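Local coordinates for protein metallo-beta-lactamase (Serratia marcescens, PDB 6K4X) that probably hydrolyses the lactam ring of beta-lactam antibiotics with two active-site zinc ions, as a subclass B3 metallo-beta-lactamase, and here holds the inhibitor 4-amino-2-sulfanylbenzoic acid, at residues L39-T44 against I68-S73; A173-A178 against I212-E217. All coordinates share one frame; numbering follows the deposited sequence.

Contacts 1 and 2 sit at the strand ends of the two different sheets of the fold, their centres about 12 Å apart, and the di-zinc site lies where they meet. Contact 1 supplies His72 to one zinc ion and contact 2 supplies His215 to the other; the inhibitor's S1 sulfur bonds to both metals. The two contacts also touch directly. His72 ND1 lies 2.7 Å from Asp174 OD1, a probable hydrogen bond that would set the turn of a zinc ligand from the second shell. Beside it, Thr71 CB packs on Asp174 OD1 at 3.3 Å, and His72 CE1 lies against Ser175 OG at 3.4 Å.

Contact 1: L39-T44 against I68-S73; sequences LVDGTT and ILSTHS. With ZN (zinc ion), chain B; D0U (4-azanyl-2-sulfanyl-benzoic acid), chain E.
Asp41 and Thr71 meet with their side chains at about a right angle, and the carboxylate takes Thr71 by both its backbone and its hydroxyl. OD1 of Asp41 accepts the N-H of Thr71 at 2.9 Å in a nearly straight bond (168°), the donor lying on the syn side but 23° out of the carboxylate plane. The other oxygen, Asp41 OD2, uses its syn lone pair to receive Thr71 OG1 at 2.7 Å. That hydroxyl stands between the backbone N and the carbonyl carbon of its own residue (chi1 54°), which puts it on the same side as the N-H and lets one carboxylate hold both. A water adds a further tie: it donates to Asp41 OD1 and to His72 O, and accepts from Ser70 OG. Just upstream, the segments are neighbouring parallel strands of a beta-alpha-beta unit, strand 37-40, helix 47-57 and strand 65-69, in the metallo-beta-lactamase fold. Leu69 N gives its hydrogen to Leu39 O at 2.7 Å, and Leu69 O takes one from Asp41 N at 2.8 Å. Side chains pair on the two faces of the sheet: Leu39 CD2 rests on Ile68 CG1 at 4.2 Å on the face covered by helix 81-88, while Val40 CG2 touches Leu69 CD1 at 4.1 Å on the face toward Trp157, these two side chains slanting across each other. Past Thr71 the chain swings His72 away from segment 39-44 and into the metal site. Its NE2 bonds a zinc ion at 2.0 Å, with His74, His150 and the inhibitor's sulfur as the other ligands, and S1 lies at the ring edge, in the plane of the imidazole, 3.8 Å from His72 NE2.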
loop_
_atom_site.group_PDB
_atom_site.type_symbol
_atom_site.label_atom_id
_atom_site.label_comp_id
_atom_site.label_asym_id
_atom_site.label_seq_id
_atom_site.Cartn_x
_atom_site.Cartn_y
_atom_site.Cartn_z
ATOM N N LEU A 39 4.710 7.884 -6.262
ATOM C CA LEU A 39 3.917 7.900 -5.047
ATOM C C LEU A 39 3.205 6.565 -4.911
ATOM O O LEU A 39 2.608 6.095 -5.891
ATOM C CB LEU A 39 2.897 9.035 -5.128
ATOM C CG LEU A 39 1.898 9.125 -3.972
ATOM C CD1 LEU A 39 2.603 9.465 -2.667
ATOM C CD2 LEU A 39 0.832 10.155 -4.280
ATOM N N VAL A 40 3.252 5.980 -3.714
ATOM C CA VAL A 40 2.507 4.773 -3.427
ATOM C C VAL A 40 1.354 5.135 -2.500
ATOM O O VAL A 40 1.586 5.601 -1.372
ATOM C CB VAL A 40 3.385 3.688 -2.782
ATOM C CG1 VAL A 40 2.590 2.407 -2.615
ATOM C CG2 VAL A 40 4.652 3.469 -3.590
ATOM N N ASP A 41 0.141 4.974 -3.037
ATOM C CA ASP A 41 -1.160 5.183 -2.406
ATOM C C ASP A 41 -1.483 6.674 -2.248
ATOM O O ASP A 41 -0.622 7.546 -2.354
ATOM C CB ASP A 41 -1.358 4.383 -1.121
ATOM C CG ASP A 41 -1.762 2.952 -1.395
ATOM O OD1 ASP A 41 -2.193 2.640 -2.549
ATOM O OD2 ASP A 41 -1.653 2.145 -0.449
ATOM N N GLY A 42 -2.773 6.951 -2.016
ATOM C CA GLY A 42 -3.278 8.306 -1.902
ATOM C C GLY A 42 -3.921 8.631 -0.565
ATOM O O GLY A 42 -4.265 9.797 -0.332
ATOM N N THR A 43 -4.097 7.637 0.312
ATOM C CA THR A 43 -4.897 7.781 1.538
ATOM C C THR A 43 -6.347 8.086 1.151
ATOM O O THR A 43 -6.834 7.574 0.147
ATOM C CB THR A 43 -4.268 8.730 2.580
ATOM O OG1 THR A 43 -4.567 10.119 2.358
ATOM C CG2 THR A 43 -2.773 8.516 2.687
ATOM N N THR A 44 -7.053 8.823 2.018
ATOM C CA THR A 44 -8.454 9.110 1.818
ATOM C C THR A 44 -8.610 10.344 0.932
ATOM O O THR A 44 -7.654 11.046 0.610
ATOM C CB THR A 44 -9.164 9.413 3.138
ATOM O OG1 THR A 44 -8.517 10.570 3.686
ATOM C CG2 THR A 44 -9.114 8.273 4.129
ATOM N N ILE A 68 1.494 6.976 -9.728
ATOM C CA ILE A 68 0.885 6.685 -8.444
ATOM C C ILE A 68 0.565 5.192 -8.467
ATOM O O ILE A 68 -0.202 4.734 -9.321
ATOM C CB ILE A 68 -0.384 7.520 -8.211
ATOM C CG1 ILE A 68 -0.093 9.015 -8.256
ATOM C CG2 ILE A 68 -1.040 7.124 -6.902
ATOM C CD1 ILE A 68 -1.314 9.904 -8.388
ATOM N N LEU A 69 1.114 4.457 -7.517
ATOM C CA LEU A 69 0.932 3.026 -7.412
ATOM C C LEU A 69 -0.130 2.740 -6.368
ATOM O O LEU A 69 -0.040 3.268 -5.267
ATOM C CB LEU A 69 2.255 2.370 -7.013
ATOM C CG LEU A 69 3.463 2.764 -7.854
ATOM C CD1 LEU A 69 4.676 1.970 -7.420
ATOM C CD2 LEU A 69 3.202 2.609 -9.332
ATOM N N SER A 70 -1.079 1.861 -6.679
ATOM C CA SER A 70 -2.159 1.517 -5.765
ATOM C C SER A 70 -1.904 0.141 -5.165
ATOM O O SER A 70 -1.695 -0.836 -5.907
ATOM C CB SER A 70 -3.472 1.539 -6.500
ATOM O OG SER A 70 -4.546 1.084 -5.673
ATOM N N THR A 71 -1.989 0.032 -3.837
ATOM C CA THR A 71 -2.036 -1.287 -3.180
ATOM C C THR A 71 -3.393 -1.950 -3.454
ATOM O O THR A 71 -3.481 -2.965 -4.144
ATOM C CB THR A 71 -1.763 -1.200 -1.670
ATOM O OG1 THR A 71 -2.667 -0.254 -1.091
ATOM C CG2 THR A 71 -0.324 -0.845 -1.357
ATOM N N HIS A 72 -4.470 -1.372 -2.912
ATOM C CA HIS A 72 -5.784 -1.872 -3.222
ATOM C C HIS A 72 -6.822 -0.758 -3.156
ATOM O O HIS A 72 -6.616 0.313 -2.590
ATOM C CB HIS A 72 -6.183 -3.082 -2.358
ATOM C CG HIS A 72 -6.545 -2.760 -0.949
ATOM N ND1 HIS A 72 -5.637 -2.774 0.067
ATOM C CD2 HIS A 72 -7.735 -2.438 -0.380
ATOM C CE1 HIS A 72 -6.249 -2.501 1.209
ATOM N NE2 HIS A 72 -7.565 -2.260 0.976
ATOM N N SER A 73 -7.978 -1.071 -3.749
ATOM C CA SER A 73 -9.000 -0.105 -4.128
ATOM C C SER A 73 -10.122 -0.021 -3.094
ATOM O O SER A 73 -11.291 -0.250 -3.422
ATOM C CB SER A 73 -9.516 -0.491 -5.483
ATOM O OG SER A 73 -9.857 -1.873 -5.538
HETATM ZN ZN ZN B . -9.062 -2.614 2.288
HETATM O O2 D0U E . -6.786 -2.596 4.729
HETATM C C7 D0U E . -7.254 -3.379 5.584
HETATM O O1 D0U E . -6.568 -4.319 6.080
HETATM C C3 D0U E . -8.661 -3.258 6.050
HETATM C C2 D0U E . -9.003 -4.027 7.196
HETATM C C4 D0U E . -9.624 -2.435 5.439
HETATM S S1 D0U E . -9.435 -1.344 4.140
HETATM C C5 D0U E . -10.924 -2.455 5.992
HETATM C C6 D0U E . -11.269 -3.223 7.106
HETATM N N1 D0U E . -12.550 -3.184 7.641
HETATM C C1 D0U E . -10.301 -3.978 7.706
HETATM O O HOH W 1 -4.801 2.351 -3.288
#

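Contact 2: A173-A178 against I212-E217. With ZN (zinc ion), chain C; D0U (4-azanyl-2-sulfanyl-benzoic acid), chain E.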
loop_
_atom_site.group_PDB
_atom_site.type_symbol
_atom_site.label_atom_id
_atom_site.label_comp_id
_atom_site.label_asym_id
_atom_site.label_seq_id
_atom_site.Cartn_x
_atom_site.Cartn_y
_atom_site.Cartn_z
ATOM N N ALA A 173 3.662 -3.026 1.812
ATOM C CA ALA A 173 2.875 -4.254 1.934
ATOM C C ALA A 173 1.378 -3.940 1.857
ATOM O O ALA A 173 0.846 -3.202 2.690
ATOM C CB ALA A 173 3.239 -4.947 3.218
ATOM N N ASP A 174 0.719 -4.519 0.860
ATOM C CA ASP A 174 -0.723 -4.454 0.797
ATOM C C ASP A 174 -1.325 -5.192 1.992
ATOM O O ASP A 174 -0.678 -6.029 2.647
ATOM C CB ASP A 174 -1.236 -5.071 -0.493
ATOM C CG ASP A 174 -2.696 -4.772 -0.776
ATOM O OD1 ASP A 174 -3.208 -3.814 -0.202
ATOM O OD2 ASP A 174 -3.257 -5.484 -1.645
ATOM N N SER A 175 -2.578 -4.855 2.298
ATOM C CA SER A 175 -3.385 -5.558 3.301
ATOM C C SER A 175 -3.639 -7.000 2.883
ATOM O O SER A 175 -4.025 -7.281 1.759
ATOM C CB SER A 175 -4.670 -4.834 3.528
ATOM O OG SER A 175 -4.397 -3.500 3.903
ATOM N N LEU A 176 -3.489 -7.904 3.860
ATOM C CA LEU A 176 -3.711 -9.333 3.665
ATOM C C LEU A 176 -4.855 -9.834 4.549
ATOM O O LEU A 176 -4.866 -11.013 4.946
ATOM C CB LEU A 176 -2.430 -10.086 4.000
ATOM C CG LEU A 176 -1.186 -9.667 3.227
ATOM C CD1 LEU A 176 0.003 -10.504 3.663
ATOM C CD2 LEU A 176 -1.399 -9.744 1.721
ATOM N N THR A 177 -5.801 -8.950 4.879
ATOM C CA THR A 177 -6.777 -9.201 5.921
ATOM C C THR A 177 -8.076 -9.781 5.354
ATOM O O THR A 177 -8.714 -9.224 4.454
ATOM C CB THR A 177 -7.056 -7.902 6.666
ATOM O OG1 THR A 177 -7.413 -6.919 5.693
ATOM C CG2 THR A 177 -5.870 -7.454 7.488
ATOM N N ALA A 178 -8.532 -10.850 5.992
ATOM C CA ALA A 178 -9.840 -11.461 5.758
ATOM C C ALA A 178 -10.870 -10.711 6.599
ATOM O O ALA A 178 -10.906 -10.799 7.850
ATOM C CB ALA A 178 -9.806 -12.924 6.129
ATOM N N ILE A 212 6.783 -1.302 5.014
ATOM C CA ILE A 212 5.857 -0.238 5.281
ATOM C C ILE A 212 4.481 -0.792 4.951
ATOM O O ILE A 212 4.188 -1.056 3.787
ATOM C CB ILE A 212 6.172 1.015 4.448
ATOM C CG1 ILE A 212 7.585 1.516 4.747
ATOM C CG2 ILE A 212 5.132 2.084 4.691
ATOM C CD1 ILE A 212 8.271 2.234 3.613
ATOM N N ALA A 213 3.663 -1.051 5.969
ATOM C CA ALA A 213 2.343 -1.642 5.751
ATOM C C ALA A 213 1.327 -0.556 5.418
ATOM O O ALA A 213 1.397 0.541 5.958
ATOM C CB ALA A 213 1.914 -2.420 6.960
ATOM N N ALA A 214 0.371 -0.886 4.549
ATOM C CA ALA A 214 -0.617 0.079 4.101
ATOM C C ALA A 214 -1.337 0.725 5.298
ATOM O O ALA A 214 -1.568 1.942 5.319
ATOM C CB ALA A 214 -1.580 -0.588 3.148
ATOM N N HIS A 215 -1.722 -0.081 6.291
ATOM C CA HIS A 215 -2.036 0.417 7.628
ATOM C C HIS A 215 -0.752 0.413 8.441
ATOM O O HIS A 215 -0.228 -0.650 8.772
ATOM C CB HIS A 215 -3.116 -0.447 8.302
ATOM C CG HIS A 215 -4.462 -0.247 7.688
ATOM N ND1 HIS A 215 -5.292 0.809 8.047
ATOM C CD2 HIS A 215 -5.096 -0.885 6.677
ATOM C CE1 HIS A 215 -6.368 0.794 7.292
ATOM N NE2 HIS A 215 -6.290 -0.240 6.442
ATOM N N PRO A 216 -0.169 1.588 8.736
ATOM C CA PRO A 216 1.223 1.617 9.185
ATOM C C PRO A 216 1.490 0.883 10.502
ATOM O O PRO A 216 2.580 0.341 10.724
ATOM C CB PRO A 216 1.547 3.118 9.270
ATOM C CG PRO A 216 0.202 3.799 9.345
ATOM C CD PRO A 216 -0.727 2.932 8.519
ATOM N N GLU A 217 0.483 0.833 11.355
ATOM C CA GLU A 217 0.627 0.169 12.651
ATOM C C GLU A 217 0.775 -1.350 12.493
ATOM O O GLU A 217 1.209 -2.020 13.441
ATOM C CB GLU A 217 -0.530 0.525 13.585
ATOM C CG GLU A 217 -1.846 -0.133 13.256
ATOM C CD GLU A 217 -2.614 0.360 12.059
ATOM O OE1 GLU A 217 -2.257 1.435 11.495
ATOM O OE2 GLU A 217 -3.574 -0.388 11.705
HETATM ZN ZN ZN C . -7.341 -0.397 4.697
HETATM O O2 D0U E . -6.786 -2.596 4.729
HETATM C C7 D0U E . -7.254 -3.379 5.584
HETATM O O1 D0U E . -6.568 -4.319 6.080
HETATM C C3 D0U E . -8.661 -3.258 6.050
HETATM C C2 D0U E . -9.003 -4.027 7.196
HETATM C C4 D0U E . -9.624 -2.435 5.439
HETATM S S1 D0U E . -9.435 -1.344 4.140
HETATM C C5 D0U E . -10.924 -2.455 5.992
HETATM C C6 D0U E . -11.269 -3.223 7.106
HETATM N N1 D0U E . -12.550 -3.184 7.641
HETATM C C1 D0U E . -10.301 -3.978 7.706
HETATM O O HOH W 2 -2.200 -3.031 5.803
#
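Two backbone hydrogen bonds join Ala173 to the strand that carries Ile212 and Ala213, and they hold the close-packed part of this contact. Ala173 N donates to Ile212 O at 2.8 Å, and Ala173 O accepts from Ala214 N at 3.0 Å. The methyl CB of Ala214 comes to 3.6 Å from Ala173 O, and helix 241-260 packs on Ala173 through Ile245. Here strand 166-173 runs parallel to strand 210-213, an edge strand of the five-stranded sheet within this chain, and beyond the pairing of Ala173 with Ala213 both segments leave the sheet as loops that carry active-site residues, the usual placing of the zinc site in this superfamily. As the loops part, direct contact thins out. Ser175 OG approaches the edge of the His215 ring, in its plane, yet stays 3.9 Å from CD2, and a water bridges the two residues, donating to Ser175 OG and accepting from His215 N. His215, partly exposed like Thr177, turns its NE2 to a zinc ion at 2.0 Å; Asp76, His77 and the inhibitor's sulfur are ligands of the same metal. The inhibitor's carboxylate oxygen O2 bonds this zinc too, at 2.3 Å, and lies in the plane of the His215 imidazole. On this looser side the inhibitor therefore links the segments, its carboxylate bound both to the metal held by His215 and to the loop of segment 173-178. Ser175 OG, turned anti to its own carbonyl carbon (chi1 -56°), donates a hydrogen bond to O2 at 2.7 Å, and Thr177 OG1 donates to the second oxygen, O1, at 2.8 Å.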